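Local coordinates for hypothetical protein Rv1636 (Mycobacterium tuberculosis, PDB 1TQ8) that is of unknown biochemical function but, as a member of the universal stress protein A family, probably takes part in the response to stress, at residues V20-D25 with L47-A52; E81-A86 with V98-I103. All coordinates share one frame; numbering follows the deposited sequence.

Contact 1: V20-D25 with L47-A52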
loop_
_atom_site.group_PDB
_atom_site.type_symbol
_atom_site.label_atom_id
_atom_site.label_comp_id
_atom_site.label_asym_id
_atom_site.label_seq_id
_atom_site.Cartn_x
_atom_site.Cartn_y
_atom_site.Cartn_z
ATOM N N VAL A 20 15.761 10.304 -15.101
ATOM C CA VAL A 20 15.600 9.642 -13.815
ATOM C C VAL A 20 15.511 10.603 -12.633
ATOM O O VAL A 20 16.335 11.513 -12.495
ATOM C CB VAL A 20 16.791 8.706 -13.542
ATOM C CG1 VAL A 20 16.515 7.829 -12.328
ATOM C CG2 VAL A 20 17.070 7.860 -14.770
ATOM N N VAL A 21 14.512 10.399 -11.777
ATOM C CA VAL A 21 14.363 11.221 -10.585
ATOM C C VAL A 21 14.491 10.289 -9.388
ATOM O O VAL A 21 13.833 9.255 -9.335
ATOM C CB VAL A 21 12.983 11.927 -10.528
ATOM C CG1 VAL A 21 12.906 12.815 -9.290
ATOM C CG2 VAL A 21 12.773 12.764 -11.774
ATOM N N VAL A 22 15.364 10.634 -8.447
ATOM C CA VAL A 22 15.557 9.821 -7.253
ATOM C C VAL A 22 15.403 10.717 -6.048
ATOM O O VAL A 22 15.830 11.864 -6.074
ATOM C CB VAL A 22 16.969 9.159 -7.197
ATOM C CG1 VAL A 22 18.066 10.213 -7.247
ATOM C CG2 VAL A 22 17.106 8.326 -5.932
ATOM N N GLY A 23 14.793 10.189 -4.991
ATOM C CA GLY A 23 14.592 10.975 -3.785
ATOM C C GLY A 23 15.548 10.556 -2.691
ATOM O O GLY A 23 15.890 9.380 -2.581
ATOM N N THR A 24 16.002 11.510 -1.888
ATOM C CA THR A 24 16.904 11.190 -0.792
ATOM C C THR A 24 16.743 12.127 0.388
ATOM O O THR A 24 16.555 13.337 0.218
ATOM C CB THR A 24 18.392 11.242 -1.207
ATOM O OG1 THR A 24 19.205 11.032 -0.045
ATOM C CG2 THR A 24 18.748 12.603 -1.790
ATOM N N ASP A 25 16.825 11.560 1.585
ATOM C CA ASP A 25 16.725 12.344 2.808
ATOM C C ASP A 25 18.115 12.402 3.440
ATOM O O ASP A 25 18.291 12.916 4.543
ATOM C CB ASP A 25 15.696 11.726 3.768
ATOM C CG ASP A 25 16.176 10.431 4.410
ATOM O OD1 ASP A 25 16.834 9.619 3.734
ATOM O OD2 ASP A 25 15.879 10.214 5.604
ATOM N N LEU A 47 19.817 12.906 -14.544
ATOM C CA LEU A 47 19.514 12.458 -13.187
ATOM C C LEU A 47 19.118 13.641 -12.312
ATOM O O LEU A 47 19.919 14.545 -12.092
ATOM C CB LEU A 47 20.730 11.781 -12.550
ATOM C CG LEU A 47 20.507 11.320 -11.106
ATOM C CD1 LEU A 47 19.382 10.294 -11.072
ATOM C CD2 LEU A 47 21.780 10.717 -10.534
ATOM N N ILE A 48 17.889 13.639 -11.809
ATOM C CA ILE A 48 17.441 14.720 -10.942
ATOM C C ILE A 48 17.360 14.175 -9.533
ATOM O O ILE A 48 16.666 13.190 -9.292
ATOM C CB ILE A 48 16.057 15.231 -11.352
ATOM C CG1 ILE A 48 16.108 15.755 -12.780
ATOM C CG2 ILE A 48 15.612 16.334 -10.412
ATOM C CD1 ILE A 48 14.767 16.199 -13.316
ATOM N N ILE A 49 18.085 14.799 -8.611
ATOM C CA ILE A 49 18.080 14.358 -7.223
ATOM C C ILE A 49 17.185 15.251 -6.395
ATOM O O ILE A 49 17.406 16.461 -6.317
ATOM C CB ILE A 49 19.462 14.411 -6.588
ATOM C CG1 ILE A 49 20.453 13.587 -7.406
ATOM C CG2 ILE A 49 19.381 13.869 -5.156
ATOM C CD1 ILE A 49 21.836 13.511 -6.764
ATOM N N ALA A 50 16.186 14.651 -5.757
ATOM C CA ALA A 50 15.238 15.414 -4.954
ATOM C C ALA A 50 15.265 15.074 -3.476
ATOM O O ALA A 50 15.602 13.952 -3.086
ATOM C CB ALA A 50 13.809 15.207 -5.494
ATOM N N SER A 51 14.898 16.059 -2.662
ATOM C CA SER A 51 14.828 15.889 -1.218
ATOM C C SER A 51 13.710 16.765 -0.676
ATOM O O SER A 51 13.585 17.934 -1.046
ATOM C CB SER A 51 16.143 16.275 -0.558
ATOM O OG SER A 51 16.121 15.950 0.818
ATOM N N ALA A 52 12.894 16.198 0.200
ATOM C CA ALA A 52 11.781 16.937 0.770
ATOM C C ALA A 52 12.267 17.914 1.815
ATOM O O ALA A 52 13.088 17.577 2.669
ATOM C CB ALA A 52 10.779 15.974 1.387
#
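Leu-47 reaches obliquely over Val-20 and Val-22: its CD1 methyl lies 3.9 Å from Val-20 CB and 4.0 Å from Val-22 CG1. With the leucine CG anti to the backbone N (chi1 178°), chi2 of 61° turns CD1 toward the neighbouring strand, where it serves both valines. Further along the same face, Val-22 CG1 meets Ile-49 CG1 at 4.1 Å, and Thr-24 turns its methyl, not its hydroxyl, to the isoleucine, with Thr-24 CG2 3.7 Å from Ile-49 CG2. That leaves Thr-24 OG1 for Gly-26 N and Ser-30 OG. Beta-branched and leucine residues suit this face, which is buried under helices 28-41 and 79-91. On the other face Val-21 rests against Ile-48, CG2 to CB, and beyond them small residues follow, Gly-23 beside Ala-50.

Four parallel-sheet bonds join the backbones, beginning with Ile-48 N to Val-20 O; the last, in which Thr-24 N-H donates to Ala-50 O at 2.7 Å, is more bent than the others (151°). Where strand 20-23 ends, Ser-51 OG takes over as donor, reaching Thr-24 O at 2.7 Å in the carbonyl plane; a short hydroxyl side chain can thus extend the pairing into the loop. Two adjacent parallel strands linked through helix 28-41 make a beta-alpha-beta unit, here at the centre of the doubly wound alpha/beta sheet of the universal stress protein fold.

Contact 2: E81-A86 with V98-I103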
loop_
_atom_site.group_PDB
_atom_site.type_symbol
_atom_site.label_atom_id
_atom_site.label_comp_id
_atom_site.label_asym_id
_atom_site.label_seq_id
_atom_site.Cartn_x
_atom_site.Cartn_y
_atom_site.Cartn_z
ATOM N N GLU A 81 23.080 20.883 1.664
ATOM C CA GLU A 81 24.297 20.109 1.895
ATOM C C GLU A 81 24.015 18.663 1.505
ATOM O O GLU A 81 24.832 18.005 0.856
ATOM C CB GLU A 81 24.707 20.186 3.363
ATOM C CG GLU A 81 25.905 19.319 3.692
ATOM C CD GLU A 81 26.439 19.555 5.093
ATOM O OE1 GLU A 81 27.462 18.930 5.445
ATOM O OE2 GLU A 81 25.843 20.362 5.843
ATOM N N ILE A 82 22.845 18.178 1.910
ATOM C CA ILE A 82 22.410 16.831 1.584
ATOM C C ILE A 82 22.313 16.712 0.065
ATOM O O ILE A 82 22.746 15.725 -0.514
ATOM C CB ILE A 82 21.020 16.537 2.199
ATOM C CG1 ILE A 82 21.148 16.398 3.717
ATOM C CG2 ILE A 82 20.411 15.281 1.574
ATOM C CD1 ILE A 82 19.819 16.312 4.432
ATOM N N LEU A 83 21.750 17.717 -0.588
ATOM C CA LEU A 83 21.633 17.646 -2.034
ATOM C C LEU A 83 23.011 17.646 -2.671
ATOM O O LEU A 83 23.288 16.855 -3.575
ATOM C CB LEU A 83 20.788 18.806 -2.565
ATOM C CG LEU A 83 19.298 18.685 -2.231
ATOM C CD1 LEU A 83 18.579 19.941 -2.672
ATOM C CD2 LEU A 83 18.689 17.453 -2.918
ATOM N N HIS A 84 23.879 18.525 -2.180
ATOM C CA HIS A 84 25.246 18.626 -2.696
ATOM C C HIS A 84 25.964 17.276 -2.573
ATOM O O HIS A 84 26.557 16.783 -3.534
ATOM C CB HIS A 84 26.021 19.705 -1.925
ATOM C CG HIS A 84 27.478 19.748 -2.257
ATOM N ND1 HIS A 84 27.965 20.335 -3.405
ATOM C CD2 HIS A 84 28.553 19.239 -1.609
ATOM C CE1 HIS A 84 29.276 20.187 -3.449
ATOM N NE2 HIS A 84 29.659 19.524 -2.372
ATOM N N ASP A 85 25.904 16.673 -1.392
ATOM C CA ASP A 85 26.557 15.395 -1.200
ATOM C C ASP A 85 25.956 14.330 -2.108
ATOM O O ASP A 85 26.683 13.511 -2.677
ATOM C CB ASP A 85 26.464 14.959 0.256
ATOM C CG ASP A 85 27.204 15.898 1.190
ATOM O OD1 ASP A 85 28.076 16.666 0.708
ATOM O OD2 ASP A 85 26.924 15.863 2.410
ATOM N N ALA A 86 24.634 14.331 -2.262
ATOM C CA ALA A 86 24.003 13.340 -3.124
ATOM C C ALA A 86 24.516 13.519 -4.541
ATOM O O ALA A 86 24.755 12.555 -5.254
ATOM C CB ALA A 86 22.480 13.496 -3.095
ATOM N N VAL A 98 23.862 15.515 -13.666
ATOM C CA VAL A 98 23.105 15.507 -12.428
ATOM C C VAL A 98 22.719 16.887 -11.927
ATOM O O VAL A 98 23.525 17.812 -11.954
ATOM C CB VAL A 98 23.923 14.805 -11.323
ATOM C CG1 VAL A 98 23.118 14.724 -10.038
ATOM C CG2 VAL A 98 24.334 13.410 -11.791
ATOM N N GLU A 99 21.477 17.029 -11.482
ATOM C CA GLU A 99 21.023 18.293 -10.920
ATOM C C GLU A 99 20.227 17.996 -9.655
ATOM O O GLU A 99 19.655 16.915 -9.500
ATOM C CB GLU A 99 20.198 19.093 -11.936
ATOM C CG GLU A 99 18.938 18.428 -12.436
ATOM C CD GLU A 99 18.339 19.149 -13.647
ATOM O OE1 GLU A 99 18.700 18.800 -14.797
ATOM O OE2 GLU A 99 17.515 20.072 -13.449
ATOM N N GLU A 100 20.227 18.952 -8.739
ATOM C CA GLU A 100 19.536 18.801 -7.471
ATOM C C GLU A 100 18.231 19.567 -7.504
ATOM O O GLU A 100 18.052 20.467 -8.321
ATOM C CB GLU A 100 20.401 19.339 -6.347
ATOM C CG GLU A 100 20.486 20.840 -6.369
ATOM C CD GLU A 100 21.465 21.356 -5.371
ATOM O OE1 GLU A 100 21.307 22.522 -4.956
ATOM O OE2 GLU A 100 22.396 20.602 -5.010
ATOM N N ARG A 101 17.339 19.231 -6.579
ATOM C CA ARG A 101 16.032 19.863 -6.528
ATOM C C ARG A 101 15.390 19.672 -5.159
ATOM O O ARG A 101 15.304 18.551 -4.663
ATOM C CB ARG A 101 15.144 19.185 -7.565
ATOM C CG ARG A 101 14.003 19.985 -8.101
ATOM C CD ARG A 101 14.365 20.433 -9.490
ATOM N NE ARG A 101 13.195 20.606 -10.331
ATOM C CZ ARG A 101 13.256 20.803 -11.641
ATOM N NH1 ARG A 101 14.439 20.846 -12.244
ATOM N NH2 ARG A 101 12.140 20.957 -12.348
ATOM N N PRO A 102 14.975 20.767 -4.505
ATOM C CA PRO A 102 14.330 20.624 -3.199
ATOM C C PRO A 102 12.840 20.396 -3.509
ATOM O O PRO A 102 12.312 20.955 -4.480
ATOM C CB PRO A 102 14.553 21.985 -2.540
ATOM C CG PRO A 102 15.728 22.535 -3.244
ATOM C CD PRO A 102 15.475 22.140 -4.669
ATOM N N ILE A 103 12.182 19.560 -2.707
ATOM C CA ILE A 103 10.756 19.257 -2.864
ATOM C C ILE A 103 10.042 19.960 -1.719
ATOM O O ILE A 103 10.416 19.833 -0.554
ATOM C CB ILE A 103 10.485 17.744 -2.774
ATOM C CG1 ILE A 103 10.799 17.075 -4.111
ATOM C CG2 ILE A 103 9.052 17.484 -2.380
ATOM C CD1 ILE A 103 9.801 17.363 -5.180
#
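The puckered ring of Pro-102 takes the CD1 methyl of Leu-83 on one face: CD1 stands almost squarely over the ring, 3.9 Å from Pro-102 CG, with the two side chains crossing at about a right angle. The Glu-100 carboxylate receives the same leucine on one of its own faces. Leu-83 CB sits above OE2 at 3.4 Å, so the contact is made by the carboxylate's flat side. His-84 N lies above the same face but displaced outward, 3.8 Å from Glu-100 OE2, and forms no hydrogen bond with it. The His-84 side chain leaves the backbone pointing away from the strand; its ND1 remains 5.8 Å from Glu-100 OE2, too far for a salt bridge, and a protonated imidazole would probably feel only a weak longer-range attraction.

Leu-83 is the buried centre of the contact. Its CG is anti to the carbonyl carbon (chi1 -71°), and its fork spreads over the strand, CD1 to the proline and CD2 to Arg-101 O at 4.0 Å. A branched aliphatic suits a helix face turned to a sheet. Glutamate suits the margin, since its CB and CD pack on Leu-83 while its extended chain brings the charge to the partly exposed border. Arg-101 points to the opposite face of the strand, where NH1 meets Glu-99 OE2 at 3.4 Å and also Glu-118.

The helix runs nearly antiparallel to the strand at 158°, with 8.4 Å between the axes. This is the helix-on-sheet layer of an alpha/beta fold, in which helix 79-91 covers strand 97-103, the outermost of the sheet within this chain.

Strand 46-52 unites the two contacts, whose centres lie about 7 Å apart. It pairs with strand 19-23 in contact 1 and, on its other edge, with strand 97-103 of contact 2, through probable hydrogen bonds from Ile-49 N to Glu-99 O (2.8 Å) and from Ile-103 N to Ser-51 O (2.7 Å). Helix 79-91 also spans both: Leu-83 CD2 packs on Ser-51 CB at 3.7 Å, and Ala-86 O lies 3.4 Å from Ile-49 CD1. Together they build successive beta-alpha-beta units of one sheet. In nucleotide-binding relatives the site lies near the C-terminal ends of such strands, the end at which Thr-24 and Asp-25 lie; a similar role here is not established.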